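Uncharacterized protein (Bombyx mori, PDB 5AZ0) probably catalyses the reversible reduction of carbonyl compounds to alcohols with a nicotinamide cofactor, as in other members of the aldo-keto reductase family. Local coordinates at residues 159-164 with 189-194; 109-114 with 153-158; 253-258 with 293-298. All coordinates share one frame; numbering follows the deposited sequence. Where two conformers were deposited one is given.

Contact 1 of 3, residues 159-164 with 189-194; sequences GFEEVL and CNVPPA
Glu161, in the helical segment 159-164, faces Val191 of the irregular segment 189-194, with the CA atoms of the two 6.7 Å apart. The carboxylate of Glu161 carries the polar half of the contact, its OE2 taking two backbone bonds at once. Asn190 N donates to Glu161 OE2 at 2.7 Å in a clearly bent bond. Val191 N donates to the same OE2 at 2.9 Å, nearly straight (167°). Asn190 N meets OE2 on the syn side of the carboxylate, whereas Val191 N comes from well above the plane; both lie over the same face. CD of Glu161 is anti along the chain (chi2 171°), and the extended side chain brings the carboxylate to segment 189-194. In the (beta/alpha)8 barrel of the aldo-keto reductases, this ties helix 153-165 to the loop that leads from helix 179-188 into strand 195-199. Cys189 is the first residue past the end of helix 179-188, and the acid accepts from the two N-H groups that follow it. The Asn190 side chain crosses that of Glu161 at about a right angle, its amide almost parallel to the carboxylate, and its CB lies 3.6 Å from Glu161 OE2. The apolar half is smaller: Leu164 CD2 and Val191 CG1 meet tip to tip at 3.8 Å. Leu164 also touches Ile172 of strand 172-175, while Val191 O accepts a hydrogen bond from Trp157 NE1.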
ATOM      1  N   GLY A 159     -16.265   0.940  13.275  1.00 20.99           N
ATOM      2  CA  GLY A 159     -16.273  -0.446  12.841  1.00 21.60           C
ATOM      3  C   GLY A 159     -14.851  -0.987  12.821  1.00 21.28           C
ATOM      4  O   GLY A 159     -14.659  -2.131  13.205  1.00 21.31           O
ATOM      5  N   PHE A 160     -13.855  -0.201  12.381  1.00 19.25           N
ATOM      6  CA  PHE A 160     -12.426  -0.694  12.442  1.00 19.40           C
ATOM      7  C   PHE A 160     -12.031  -0.934  13.898  1.00 21.29           C
ATOM      8  O   PHE A 160     -11.466  -1.966  14.216  1.00 20.10           O
ATOM      9  CB  PHE A 160     -11.442   0.267  11.761  1.00 20.49           C
ATOM     10  CG  PHE A 160     -11.379   0.091  10.292  1.00 21.31           C
ATOM     11  CD1 PHE A 160     -12.434   0.455   9.492  1.00 22.30           C
ATOM     12  CD2 PHE A 160     -10.291  -0.499   9.717  1.00 21.83           C
ATOM     13  CE1 PHE A 160     -12.407   0.242   8.133  1.00 19.28           C
ATOM     14  CE2 PHE A 160     -10.243  -0.705   8.382  1.00 21.08           C
ATOM     15  CZ  PHE A 160     -11.324  -0.378   7.592  1.00 21.66           C
ATOM     16  N   GLU A 161     -12.432  -0.045  14.812  1.00 20.04           N
ATOM     17  CA  GLU A 161     -12.149  -0.244  16.234  1.00 21.33           C
ATOM     18  C   GLU A 161     -12.844  -1.478  16.791  1.00 21.27           C
ATOM     19  O   GLU A 161     -12.265  -2.171  17.660  1.00 16.96           O
ATOM     20  CB  GLU A 161     -12.500   1.036  17.087  1.00 20.40           C
ATOM     21  CG  GLU A 161     -11.620   2.225  16.667  1.00 22.89           C
ATOM     22  CD  GLU A 161     -12.019   3.589  17.285  1.00 23.48           C
ATOM     23  OE1 GLU A 161     -13.175   3.704  17.655  1.00 23.91           O
ATOM     24  OE2 GLU A 161     -11.218   4.546  17.314  1.00 22.07           O
ATOM     25  N   GLU A 162     -14.080  -1.754  16.312  1.00 20.67           N
ATOM     26  CA  GLU A 162     -14.795  -2.942  16.746  0.50 20.16           C
ATOM     27  C   GLU A 162     -14.070  -4.255  16.264  1.00 18.49           C
ATOM     28  O   GLU A 162     -13.941  -5.227  17.042  1.00 18.96           O
ATOM     29  CB  GLU A 162     -16.321  -2.845  16.351  0.50 21.43           C
ATOM     30  CG  GLU A 162     -17.127  -1.779  17.160  0.50 24.16           C
ATOM     31  CD  GLU A 162     -18.510  -1.297  16.553  0.50 26.87           C
ATOM     32  OE1 GLU A 162     -18.891  -1.604  15.399  0.50 23.34           O
ATOM     33  OE2 GLU A 162     -19.243  -0.583  17.283  0.50 30.79           O
ATOM     34  N   VAL A 163     -13.615  -4.305  15.032  1.00 17.23           N
ATOM     35  CA  VAL A 163     -13.012  -5.572  14.528  1.00 18.07           C
ATOM     36  C   VAL A 163     -11.648  -5.810  15.197  1.00 20.00           C
ATOM     37  O   VAL A 163     -11.271  -6.965  15.403  1.00 19.69           O
ATOM     38  CB  VAL A 163     -12.867  -5.634  13.023  1.00 18.10           C
ATOM     39  CG1 VAL A 163     -14.269  -5.635  12.372  1.00 21.05           C
ATOM     40  CG2 VAL A 163     -11.994  -4.505  12.432  1.00 17.05           C
ATOM     41  N   LEU A 164     -10.976  -4.709  15.614  1.00 20.11           N
ATOM     42  CA  LEU A 164      -9.767  -4.758  16.432  1.00 18.83           C
ATOM     43  C   LEU A 164     -10.049  -5.402  17.748  1.00 18.77           C
ATOM     44  O   LEU A 164      -9.370  -6.390  18.133  1.00 17.54           O
ATOM     45  CB  LEU A 164      -9.146  -3.369  16.598  1.00 19.59           C
ATOM     46  CG  LEU A 164      -7.761  -3.257  17.308  1.00 18.95           C
ATOM     47  CD1 LEU A 164      -6.709  -3.891  16.466  1.00 19.12           C
ATOM     48  CD2 LEU A 164      -7.435  -1.799  17.540  1.00 17.36           C
ATOM     49  N   CYS A 189     -10.714   9.760  17.084  1.00 26.18           N
ATOM     50  CA  CYS A 189     -10.717   8.288  17.259  1.00 23.98           C
ATOM     51  C   CYS A 189     -10.518   7.867  18.666  1.00 25.67           C
ATOM     52  O   CYS A 189     -10.106   8.659  19.439  1.00 24.41           O
ATOM     53  CB  CYS A 189      -9.605   7.701  16.407  1.00 25.45           C
ATOM     54  SG  CYS A 189      -7.951   8.268  16.890  1.00 26.54           S
ATOM     55  N   ASN A 190     -10.823   6.625  19.017  1.00 23.34           N
ATOM     56  CA  ASN A 190     -10.384   6.069  20.279  1.00 26.24           C
ATOM     57  C   ASN A 190      -9.048   5.348  20.091  1.00 24.03           C
ATOM     58  O   ASN A 190      -8.217   5.376  20.967  1.00 24.61           O
ATOM     59  CB  ASN A 190     -11.430   5.106  20.858  1.00 26.82           C
ATOM     60  CG  ASN A 190     -12.725   5.828  21.274  1.00 31.36           C
ATOM     61  OD1 ASN A 190     -12.748   7.001  21.587  1.00 32.37           O
ATOM     62  ND2 ASN A 190     -13.786   5.134  21.221  1.00 29.44           N
ATOM     63  N   VAL A 191      -8.851   4.679  18.976  1.00 22.09           N
ATOM     64  CA  VAL A 191      -7.569   3.974  18.709  1.00 19.71           C
ATOM     65  C   VAL A 191      -7.056   4.665  17.457  1.00 19.82           C
ATOM     66  O   VAL A 191      -7.778   4.729  16.456  1.00 20.39           O
ATOM     67  CB  VAL A 191      -7.784   2.479  18.466  1.00 20.76           C
ATOM     68  CG1 VAL A 191      -6.481   1.799  18.137  1.00 19.81           C
ATOM     69  CG2 VAL A 191      -8.435   1.802  19.655  1.00 19.11           C
ATOM     70  N   PRO A 192      -5.803   5.166  17.467  1.00 19.06           N
ATOM     71  CA  PRO A 192      -5.352   5.822  16.248  1.00 19.28           C
ATOM     72  C   PRO A 192      -4.996   4.843  15.141  1.00 20.56           C
ATOM     73  O   PRO A 192      -4.647   3.721  15.438  1.00 20.41           O
ATOM     74  CB  PRO A 192      -4.110   6.566  16.703  1.00 19.59           C
ATOM     75  CG  PRO A 192      -3.552   5.649  17.729  1.00 19.86           C
ATOM     76  CD  PRO A 192      -4.698   5.013  18.441  1.00 20.40           C
ATOM     77  N   PRO A 193      -5.050   5.282  13.886  1.00 19.15           N
ATOM     78  CA  PRO A 193      -4.556   4.459  12.826  1.00 17.36           C
ATOM     79  C   PRO A 193      -3.077   4.196  13.011  1.00 20.19           C
ATOM     80  O   PRO A 193      -2.321   5.098  13.466  1.00 19.18           O
ATOM     81  CB  PRO A 193      -4.747   5.308  11.603  1.00 17.81           C
ATOM     82  CG  PRO A 193      -4.708   6.754  12.127  1.00 17.81           C
ATOM     83  CD  PRO A 193      -5.419   6.635  13.431  1.00 17.79           C
ATOM     84  N   ALA A 194      -2.666   2.988  12.616  1.00 18.73           N
ATOM     85  CA  ALA A 194      -1.303   2.578  12.657  1.00 18.82           C
ATOM     86  C   ALA A 194      -0.554   3.057  11.447  1.00 17.62           C
ATOM     87  O   ALA A 194       0.648   3.292  11.523  1.00 15.22           O
ATOM     88  CB  ALA A 194      -1.239   1.054  12.747  1.00 20.98           C
TER

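Contact 2 of 3, residues 109-114 with 153-158. With ACT (acetate ion), chain I.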
ATOM      1  N   TYR A 109     -18.452  -0.686   1.927  1.00 25.01           N
ATOM      2  CA  TYR A 109     -18.612  -1.322   3.259  1.00 24.89           C
ATOM      3  C   TYR A 109     -18.253  -0.300   4.336  1.00 26.75           C
ATOM      4  O   TYR A 109     -17.412  -0.569   5.229  1.00 24.89           O
ATOM      5  CB  TYR A 109     -17.721  -2.640   3.263  1.00 24.58           C
ATOM      6  CG  TYR A 109     -18.353  -3.781   2.516  1.00 27.42           C
ATOM      7  CD1 TYR A 109     -19.411  -4.460   3.061  1.00 33.95           C
ATOM      8  CD2 TYR A 109     -17.949  -4.170   1.255  1.00 35.72           C
ATOM      9  CE1 TYR A 109     -20.071  -5.460   2.376  1.00 45.68           C
ATOM     10  CE2 TYR A 109     -18.602  -5.235   0.562  1.00 33.20           C
ATOM     11  CZ  TYR A 109     -19.651  -5.847   1.122  1.00 41.20           C
ATOM     12  OH  TYR A 109     -20.308  -6.897   0.503  1.00 57.75           O
ATOM     13  N   HIS A 110     -18.817   0.922   4.263  1.00 25.19           N
ATOM     14  CA  HIS A 110     -18.376   2.029   5.193  1.00 23.07           C
ATOM     15  C   HIS A 110     -19.265   2.226   6.317  1.00 22.21           C
ATOM     16  O   HIS A 110     -18.941   2.981   7.269  1.00 24.08           O
ATOM     17  CB  HIS A 110     -18.106   3.355   4.499  1.00 24.11           C
ATOM     18  CG  HIS A 110     -16.752   3.464   3.901  1.00 24.31           C
ATOM     19  ND1 HIS A 110     -16.027   4.612   3.989  1.00 24.07           N
ATOM     20  CD2 HIS A 110     -15.983   2.582   3.211  1.00 25.42           C
ATOM     21  CE1 HIS A 110     -14.853   4.450   3.397  1.00 26.32           C
ATOM     22  NE2 HIS A 110     -14.813   3.234   2.868  1.00 25.94           N
ATOM     23  N   ARG A 111     -20.369   1.526   6.346  1.00 21.04           N
ATOM     24  CA  ARG A 111     -21.104   1.548   7.637  1.00 24.52           C
ATOM     25  C   ARG A 111     -20.299   0.771   8.681  1.00 21.60           C
ATOM     26  O   ARG A 111     -19.695  -0.244   8.329  1.00 22.77           O
ATOM     27  CB  ARG A 111     -22.483   0.903   7.498  1.00 30.21           C
ATOM     28  CG  ARG A 111     -23.482   1.651   6.588  1.00 29.62           C
ATOM     29  CD  ARG A 111     -24.618   0.724   6.146  1.00 28.13           C
ATOM     30  NE  ARG A 111     -25.412   1.360   5.090  1.00 29.61           N
ATOM     31  CZ  ARG A 111     -25.095   1.400   3.807  1.00 31.50           C
ATOM     32  NH1 ARG A 111     -24.007   0.846   3.333  1.00 37.27           N
ATOM     33  NH2 ARG A 111     -25.874   2.018   2.963  1.00 36.02           N
ATOM     34  N   ALA A 112     -20.391   1.178   9.945  1.00 20.80           N
ATOM     35  CA  ALA A 112     -19.680   0.566  11.020  1.00 25.60           C
ATOM     36  C   ALA A 112     -19.826  -0.954  11.033  1.00 28.56           C
ATOM     37  O   ALA A 112     -18.844  -1.653  10.987  1.00 24.43           O
ATOM     38  CB  ALA A 112     -20.096   1.139  12.362  1.00 28.32           C
ATOM     39  N   ALA A 113     -21.061  -1.450  10.977  1.00 29.13           N
ATOM     40  CA  ALA A 113     -21.303  -2.895  10.985  1.00 26.92           C
ATOM     41  C   ALA A 113     -20.805  -3.574   9.749  1.00 26.17           C
ATOM     42  O   ALA A 113     -20.550  -4.768   9.794  1.00 28.01           O
ATOM     43  CB  ALA A 113     -22.786  -3.178  11.157  1.00 29.07           C
ATOM     44  N   ASP A 114     -20.617  -2.863   8.640  1.00 23.61           N
ATOM     45  CA  ASP A 114     -20.120  -3.567   7.506  1.00 26.33           C
ATOM     46  C   ASP A 114     -18.661  -3.901   7.497  1.00 25.36           C
ATOM     47  O   ASP A 114     -18.230  -4.730   6.673  1.00 22.36           O
ATOM     48  CB  ASP A 114     -20.524  -2.895   6.223  1.00 32.85           C
ATOM     49  CG  ASP A 114     -22.041  -3.173   5.905  1.00 41.84           C
ATOM     50  OD1 ASP A 114     -22.555  -4.365   5.779  1.00 41.31           O
ATOM     51  OD2 ASP A 114     -22.705  -2.178   5.979  1.00 40.60           O
ATOM     52  N   TYR A 153     -16.145   9.043   7.578  1.00 25.09           N
ATOM     53  CA  TYR A 153     -15.094   8.061   7.813  1.00 26.94           C
ATOM     54  C   TYR A 153     -14.905   7.816   9.305  1.00 28.02           C
ATOM     55  O   TYR A 153     -14.451   6.721   9.676  1.00 24.82           O
ATOM     56  CB  TYR A 153     -13.774   8.417   7.047  1.00 23.19           C
ATOM     57  CG  TYR A 153     -13.262   9.821   7.383  1.00 25.94           C
ATOM     58  CD1 TYR A 153     -12.698  10.094   8.609  1.00 23.19           C
ATOM     59  CD2 TYR A 153     -13.421  10.873   6.482  1.00 24.49           C
ATOM     60  CE1 TYR A 153     -12.267  11.342   8.934  1.00 26.99           C
ATOM     61  CE2 TYR A 153     -12.992  12.162   6.803  1.00 25.32           C
ATOM     62  CZ  TYR A 153     -12.414  12.394   8.021  1.00 27.21           C
ATOM     63  OH  TYR A 153     -11.982  13.660   8.375  1.00 28.65           O
ATOM     64  N   LEU A 154     -15.345   8.760  10.161  1.00 24.50           N
ATOM     65  CA  LEU A 154     -15.394   8.495  11.564  1.00 27.00           C
ATOM     66  C   LEU A 154     -16.363   7.404  11.951  1.00 27.00           C
ATOM     67  O   LEU A 154     -16.086   6.702  12.964  1.00 22.76           O
ATOM     68  CB  LEU A 154     -15.681   9.746  12.458  1.00 27.90           C
ATOM     69  CG  LEU A 154     -14.734  10.963  12.294  1.00 31.59           C
ATOM     70  CD1 LEU A 154     -15.191  12.081  13.268  1.00 31.04           C
ATOM     71  CD2 LEU A 154     -13.287  10.573  12.640  1.00 30.44           C
ATOM     72  N   GLU A 155     -17.505   7.284  11.244  1.00 24.83           N
ATOM     73  CA  GLU A 155     -18.454   6.174  11.526  0.50 25.68           C
ATOM     74  C   GLU A 155     -17.749   4.923  11.074  1.00 22.33           C
ATOM     75  O   GLU A 155     -17.743   3.970  11.785  1.00 21.99           O
ATOM     76  CB  GLU A 155     -19.870   6.177  10.846  0.50 27.27           C
ATOM     77  CG  GLU A 155     -20.713   4.928  11.293  0.50 30.53           C
ATOM     78  CD  GLU A 155     -22.000   4.581  10.523  0.50 32.86           C
ATOM     79  OE1 GLU A 155     -22.617   5.560  10.052  0.50 33.17           O
ATOM     80  OE2 GLU A 155     -22.401   3.352  10.455  0.50 26.17           O
ATOM     81  N   THR A 156     -17.158   4.928   9.895  1.00 19.71           N
ATOM     82  CA  THR A 156     -16.477   3.728   9.442  1.00 22.65           C
ATOM     83  C   THR A 156     -15.413   3.234  10.453  1.00 23.56           C
ATOM     84  O   THR A 156     -15.332   2.050  10.745  1.00 22.76           O
ATOM     85  CB  THR A 156     -15.842   3.943   8.097  1.00 21.10           C
ATOM     86  OG1 THR A 156     -16.799   4.591   7.255  1.00 22.34           O
ATOM     87  CG2 THR A 156     -15.376   2.616   7.505  1.00 21.28           C
ATOM     88  N   TRP A 157     -14.719   4.183  11.055  1.00 22.01           N
ATOM     89  CA  TRP A 157     -13.623   3.932  11.933  1.00 21.57           C
ATOM     90  C   TRP A 157     -14.079   3.275  13.177  1.00 23.13           C
ATOM     91  O   TRP A 157     -13.382   2.392  13.656  1.00 19.39           O
ATOM     92  CB  TRP A 157     -12.843   5.231  12.200  1.00 21.53           C
ATOM     93  CG  TRP A 157     -11.526   4.942  12.912  1.00 20.51           C
ATOM     94  CD1 TRP A 157     -11.227   5.181  14.191  1.00 20.75           C
ATOM     95  CD2 TRP A 157     -10.395   4.317  12.339  1.00 19.32           C
ATOM     96  NE1 TRP A 157      -9.927   4.771  14.466  1.00 19.67           N
ATOM     97  CE2 TRP A 157      -9.389   4.257  13.336  1.00 18.88           C
ATOM     98  CE3 TRP A 157     -10.119   3.800  11.068  1.00 19.28           C
ATOM     99  CZ2 TRP A 157      -8.143   3.648  13.119  1.00 16.57           C
ATOM    100  CZ3 TRP A 157      -8.851   3.253  10.826  1.00 18.20           C
ATOM    101  CH2 TRP A 157      -7.902   3.162  11.847  1.00 18.95           C
ATOM    102  N   ARG A 158     -15.294   3.568  13.636  1.00 24.21           N
ATOM    103  CA  ARG A 158     -15.824   2.813  14.771  1.00 25.28           C
ATOM    104  C   ARG A 158     -15.891   1.298  14.481  1.00 22.89           C
ATOM    105  O   ARG A 158     -15.672   0.498  15.354  1.00 23.08           O
ATOM    106  CB  ARG A 158     -17.237   3.249  15.231  1.00 32.30           C
ATOM    107  CG  ARG A 158     -17.335   4.670  15.816  1.00 44.55           C
ATOM    108  CD  ARG A 158     -18.728   5.102  16.432  1.00 52.60           C
ATOM    109  NE  ARG A 158     -19.467   6.090  15.601  1.00 63.84           N
ATOM    110  CZ  ARG A 158     -19.094   7.380  15.353  1.00 69.77           C
ATOM    111  NH1 ARG A 158     -17.987   7.936  15.866  1.00 64.07           N
ATOM    112  NH2 ARG A 158     -19.847   8.149  14.547  1.00 67.96           N
TER
HETATM  113  C   ACT I 408     -11.947  16.435   6.429  0.80 43.45           C
HETATM  114  O   ACT I 408     -11.564  16.752   5.284  0.80 52.92           O
HETATM  115  OXT ACT I 408     -12.634  15.403   6.687  0.80 30.38           O
HETATM  116  CH3 ACT I 408     -11.544  17.400   7.488  0.80 40.78           C
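Thr156 and His110 form the close side of this contact, where the loop entering helix 112-126 meets the first turns of helix 153-165, two helices of the outer layer of the (beta/alpha)8 barrel. The CA atoms of Ala112 and Thr156 come within 4.8 Å. Thr156 OG1 donates to His110 O at 2.7 Å, lying in the carbonyl plane on a lone pair. The same threonine turns CG2 over one face of the His110 imidazole in a CH-pi contact, 4.2 Å from the ring centroid and displaced toward the rim. Both branches are needed for this: OG1 sits beside the backbone N of its own residue (chi1 -46°), while CG2, anti to that N, is brought over the ring. Met136 of strand 133-136 touches both His110 and Thr156, so this part is buried against the barrel wall. An alanine in place of Thr156 would probably leave His110 O without its hydroxyl donor and the covered face of the imidazole without its methyl, opening a gap between loop and helix. The outer side is looser and more polar. Tyr153 leads away from segment 109-114, and its OH donates at 2.5 Å to OXT of an acetate, probably from the crystallisation liquor, at the ring edge. Arg111 is exposed, and its NH2 forms a salt bridge with Glu149 rather than with Glu155. Glu155, in the conformer described here, is extended, with CG anti to the backbone N, and its acid reaches the start of helix 112-126. In that copy Ala112 N donates to Glu155 OE2 at 3.0 Å, nearly straight, meeting the oxygen on the anti side, 34° out of the carboxylate plane.

Contact 3 of 3, residues 253-258 with 293-298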
ATOM      1  N   ARG A 253      25.737   4.160  -9.720  1.00 59.44           N
ATOM      2  CA  ARG A 253      27.161   3.736  -9.764  1.00 54.74           C
ATOM      3  C   ARG A 253      27.858   4.112  -8.479  1.00 48.73           C
ATOM      4  O   ARG A 253      28.672   3.361  -7.949  1.00 47.98           O
ATOM      5  CB  ARG A 253      27.915   4.321 -10.961  1.00 61.86           C
ATOM      6  CG  ARG A 253      27.452   3.805 -12.322  1.00 67.62           C
ATOM      7  CD  ARG A 253      28.313   4.425 -13.436  1.00 73.05           C
ATOM      8  NE  ARG A 253      28.047   5.866 -13.604  1.00 72.44           N
ATOM      9  CZ  ARG A 253      27.196   6.421 -14.489  1.00 69.18           C
ATOM     10  NH1 ARG A 253      26.495   5.685 -15.367  1.00 62.45           N
ATOM     11  NH2 ARG A 253      27.048   7.753 -14.510  1.00 64.25           N
ATOM     12  N   LYS A 254      27.542   5.260  -7.923  1.00 42.07           N
ATOM     13  CA  LYS A 254      28.204   5.609  -6.682  1.00 45.89           C
ATOM     14  C   LYS A 254      28.048   4.596  -5.557  1.00 51.14           C
ATOM     15  O   LYS A 254      28.997   4.305  -4.858  1.00 56.81           O
ATOM     16  CB  LYS A 254      27.761   6.996  -6.244  1.00 48.53           C
ATOM     17  CG  LYS A 254      28.366   7.461  -4.959  1.00 46.39           C
ATOM     18  CD  LYS A 254      27.911   8.888  -4.677  1.00 47.52           C
ATOM     19  CE  LYS A 254      28.329   9.256  -3.268  1.00 49.24           C
ATOM     20  NZ  LYS A 254      27.872  10.629  -2.961  1.00 50.47           N
ATOM     21  N   TYR A 255      26.854   4.057  -5.348  1.00 63.73           N
ATOM     22  CA  TYR A 255      26.642   3.126  -4.202  1.00 59.02           C
ATOM     23  C   TYR A 255      26.470   1.683  -4.662  1.00 60.23           C
ATOM     24  O   TYR A 255      26.341   0.779  -3.837  1.00 64.56           O
ATOM     25  CB  TYR A 255      25.438   3.539  -3.369  1.00 53.51           C
ATOM     26  CG  TYR A 255      25.453   4.954  -2.860  1.00 43.58           C
ATOM     27  CD1 TYR A 255      26.061   5.288  -1.675  1.00 44.62           C
ATOM     28  CD2 TYR A 255      24.843   5.948  -3.580  1.00 47.55           C
ATOM     29  CE1 TYR A 255      26.041   6.607  -1.196  1.00 45.56           C
ATOM     30  CE2 TYR A 255      24.822   7.258  -3.146  1.00 47.72           C
ATOM     31  CZ  TYR A 255      25.404   7.589  -1.944  1.00 49.21           C
ATOM     32  OH  TYR A 255      25.303   8.917  -1.541  1.00 54.41           O
ATOM     33  N   GLY A 256      26.463   1.471  -5.968  1.00 53.38           N
ATOM     34  CA  GLY A 256      26.555   0.126  -6.516  1.00 57.39           C
ATOM     35  C   GLY A 256      25.193  -0.499  -6.616  1.00 57.36           C
ATOM     36  O   GLY A 256      25.015  -1.638  -6.251  1.00 60.43           O
ATOM     37  N   LYS A 257      24.239   0.265  -7.145  1.00 57.78           N
ATOM     38  CA  LYS A 257      22.840  -0.097  -7.109  1.00 47.69           C
ATOM     39  C   LYS A 257      22.210   0.293  -8.385  1.00 45.11           C
ATOM     40  O   LYS A 257      22.644   1.227  -9.035  1.00 54.86           O
ATOM     41  CB  LYS A 257      22.122   0.670  -5.963  1.00 49.56           C
ATOM     42  CG  LYS A 257      22.539   0.305  -4.545  1.00 46.23           C
ATOM     43  CD  LYS A 257      22.237  -1.171  -4.181  1.00 48.31           C
ATOM     44  CE  LYS A 257      22.922  -1.503  -2.854  1.00 51.09           C
ATOM     45  NZ  LYS A 257      22.472  -2.716  -2.129  1.00 51.77           N
ATOM     46  N   THR A 258      21.100  -0.339  -8.693  1.00 42.36           N
ATOM     47  CA  THR A 258      20.289   0.096  -9.800  1.00 39.00           C
ATOM     48  C   THR A 258      19.402   1.348  -9.474  1.00 41.11           C
ATOM     49  O   THR A 258      19.330   1.844  -8.339  1.00 36.22           O
ATOM     50  CB  THR A 258      19.394  -1.053 -10.271  1.00 45.69           C
ATOM     51  OG1 THR A 258      18.302  -1.252  -9.349  1.00 47.96           O
ATOM     52  CG2 THR A 258      20.217  -2.386 -10.429  1.00 45.56           C
ATOM     53  N   PHE A 293      22.904   0.630   2.377  1.00 59.36           N
ATOM     54  CA  PHE A 293      23.560   1.836   1.867  1.00 53.86           C
ATOM     55  C   PHE A 293      22.870   3.082   2.381  1.00 57.71           C
ATOM     56  O   PHE A 293      21.683   3.065   2.607  1.00 62.73           O
ATOM     57  CB  PHE A 293      23.727   1.786   0.322  1.00 45.77           C
ATOM     58  CG  PHE A 293      22.479   2.086  -0.490  1.00 46.42           C
ATOM     59  CD1 PHE A 293      21.510   1.103  -0.714  1.00 46.94           C
ATOM     60  CD2 PHE A 293      22.330   3.316  -1.157  1.00 43.71           C
ATOM     61  CE1 PHE A 293      20.408   1.361  -1.524  1.00 44.20           C
ATOM     62  CE2 PHE A 293      21.208   3.593  -1.957  1.00 42.41           C
ATOM     63  CZ  PHE A 293      20.230   2.623  -2.122  1.00 45.27           C
ATOM     64  N   GLN A 294      23.646   4.130   2.624  1.00 51.40           N
ATOM     65  CA  GLN A 294      23.171   5.383   3.188  1.00 53.84           C
ATOM     66  C   GLN A 294      23.401   6.408   2.078  1.00 55.80           C
ATOM     67  O   GLN A 294      24.518   6.522   1.579  1.00 59.73           O
ATOM     68  CB  GLN A 294      23.970   5.689   4.456  1.00 53.18           C
ATOM     69  CG  GLN A 294      23.484   6.871   5.301  1.00 60.77           C
ATOM     70  CD  GLN A 294      22.250   6.557   6.155  1.00 65.43           C
ATOM     71  OE1 GLN A 294      22.042   5.412   6.586  1.00 83.34           O
ATOM     72  NE2 GLN A 294      21.425   7.579   6.406  1.00 58.84           N
ATOM     73  N   LEU A 295      22.335   7.074   1.621  1.00 51.56           N
ATOM     74  CA  LEU A 295      22.442   8.141   0.632  1.00 46.94           C
ATOM     75  C   LEU A 295      22.940   9.354   1.374  1.00 51.51           C
ATOM     76  O   LEU A 295      22.422   9.678   2.469  1.00 49.25           O
ATOM     77  CB  LEU A 295      21.114   8.429  -0.081  1.00 43.47           C
ATOM     78  CG  LEU A 295      20.653   7.349  -1.054  1.00 43.14           C
ATOM     79  CD1 LEU A 295      19.121   7.266  -1.103  1.00 48.18           C
ATOM     80  CD2 LEU A 295      21.149   7.500  -2.486  1.00 45.59           C
ATOM     81  N   ASP A 296      23.962  10.029   0.822  1.00 47.87           N
ATOM     82  CA  ASP A 296      24.523  11.207   1.535  1.00 46.95           C
ATOM     83  C   ASP A 296      23.724  12.460   1.190  1.00 40.60           C
ATOM     84  O   ASP A 296      22.835  12.427   0.328  1.00 39.79           O
ATOM     85  CB  ASP A 296      26.052  11.361   1.338  1.00 52.50           C
ATOM     86  CG  ASP A 296      26.437  11.681  -0.083  1.00 49.57           C
ATOM     87  OD1 ASP A 296      25.689  12.402  -0.795  1.00 46.18           O
ATOM     88  OD2 ASP A 296      27.488  11.164  -0.470  1.00 59.66           O
ATOM     89  N   ASP A 297      24.021  13.527   1.916  1.00 42.74           N
ATOM     90  CA  ASP A 297      23.262  14.753   1.862  1.00 45.56           C
ATOM     91  C   ASP A 297      23.149  15.223   0.444  1.00 42.50           C
ATOM     92  O   ASP A 297      22.106  15.680   0.044  1.00 44.53           O
ATOM     93  CB  ASP A 297      23.905  15.852   2.705  1.00 47.89           C
ATOM     94  CG  ASP A 297      23.898  15.547   4.203  1.00 58.03           C
ATOM     95  OD1 ASP A 297      22.971  14.866   4.684  1.00 53.19           O
ATOM     96  OD2 ASP A 297      24.830  16.008   4.913  1.00 65.67           O
ATOM     97  N   GLU A 298      24.220  15.109  -0.326  1.00 48.03           N
ATOM     98  CA  GLU A 298      24.220  15.567  -1.743  1.00 46.42           C
ATOM     99  C   GLU A 298      23.229  14.801  -2.608  1.00 39.99           C
ATOM    100  O   GLU A 298      22.466  15.394  -3.412  1.00 40.01           O
ATOM    101  CB  GLU A 298      25.638  15.436  -2.337  1.00 50.64           C
ATOM    102  CG  GLU A 298      25.813  16.022  -3.739  1.00 66.24           C
ATOM    103  CD  GLU A 298      27.124  15.593  -4.429  1.00 68.44           C
ATOM    104  OE1 GLU A 298      28.144  15.387  -3.730  1.00 60.96           O
ATOM    105  OE2 GLU A 298      27.120  15.462  -5.676  1.00 65.43           O
TER
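The N-cap of helix 297-304, Asp296, is met here by the C-terminal end of helix 246-255, on the surface of the barrel. Lys254 NZ forms a salt bridge with Asp296 OD2 at 2.6 Å, on the syn side of the carboxylate, at the end of a fully extended chain. Beside it Tyr255 OH accepts from Asp296 N at 2.9 Å, a nearly straight bond (168°). Asp299 OD2 joins both groups, pairing with Lys254 NZ and Tyr255 OH, so two acids probably share the lysine's charge. Asp296 CG sits between its own backbone N and carbonyl carbon (chi1 66°), and OD1 caps Asp299 N. The ring and CB of Tyr255 make the apolar part of the contact: CE2 lies 3.7 Å from Leu295 CD2, and CB 3.8 Å from Phe293 CD2. The Phe293 ring is inclined at 42° to that of Tyr255. Lys257 CG makes a CH-pi contact over one face of the Phe293 ring, 4.0 Å from that ring's centroid, and Lys257 NZ continues to a salt bridge with Asp292. Leu295, which is buried, touches Val300 and Leu303 of helix 297-304 and Tyr266, so the chain leading into that helix lies between the end of helix 246-255 and helix 259-269.

Overall arrangement
Contacts 1 and 2 are neighbours, with centres 10 Å apart, and share helix 153-165: its first turns meet the start of helix 112-126, its later ones the loop before strand 195-199. Trp157 joins them, packing against Cys189, Pro192 and Pro193. Contact 3 lies on the opposite side of the chain's centre, its centre about 39 Å from that of contact 1 and 44 Å from that of contact 2. Along the chain the three come in series, contact 2 closing before contact 1 opens and contact 3 last. The first two thus lie round one side of the barrel, while contact 3 joins helix 246-255, which precedes strand 273-274, to the start of helix 297-304, which follows it.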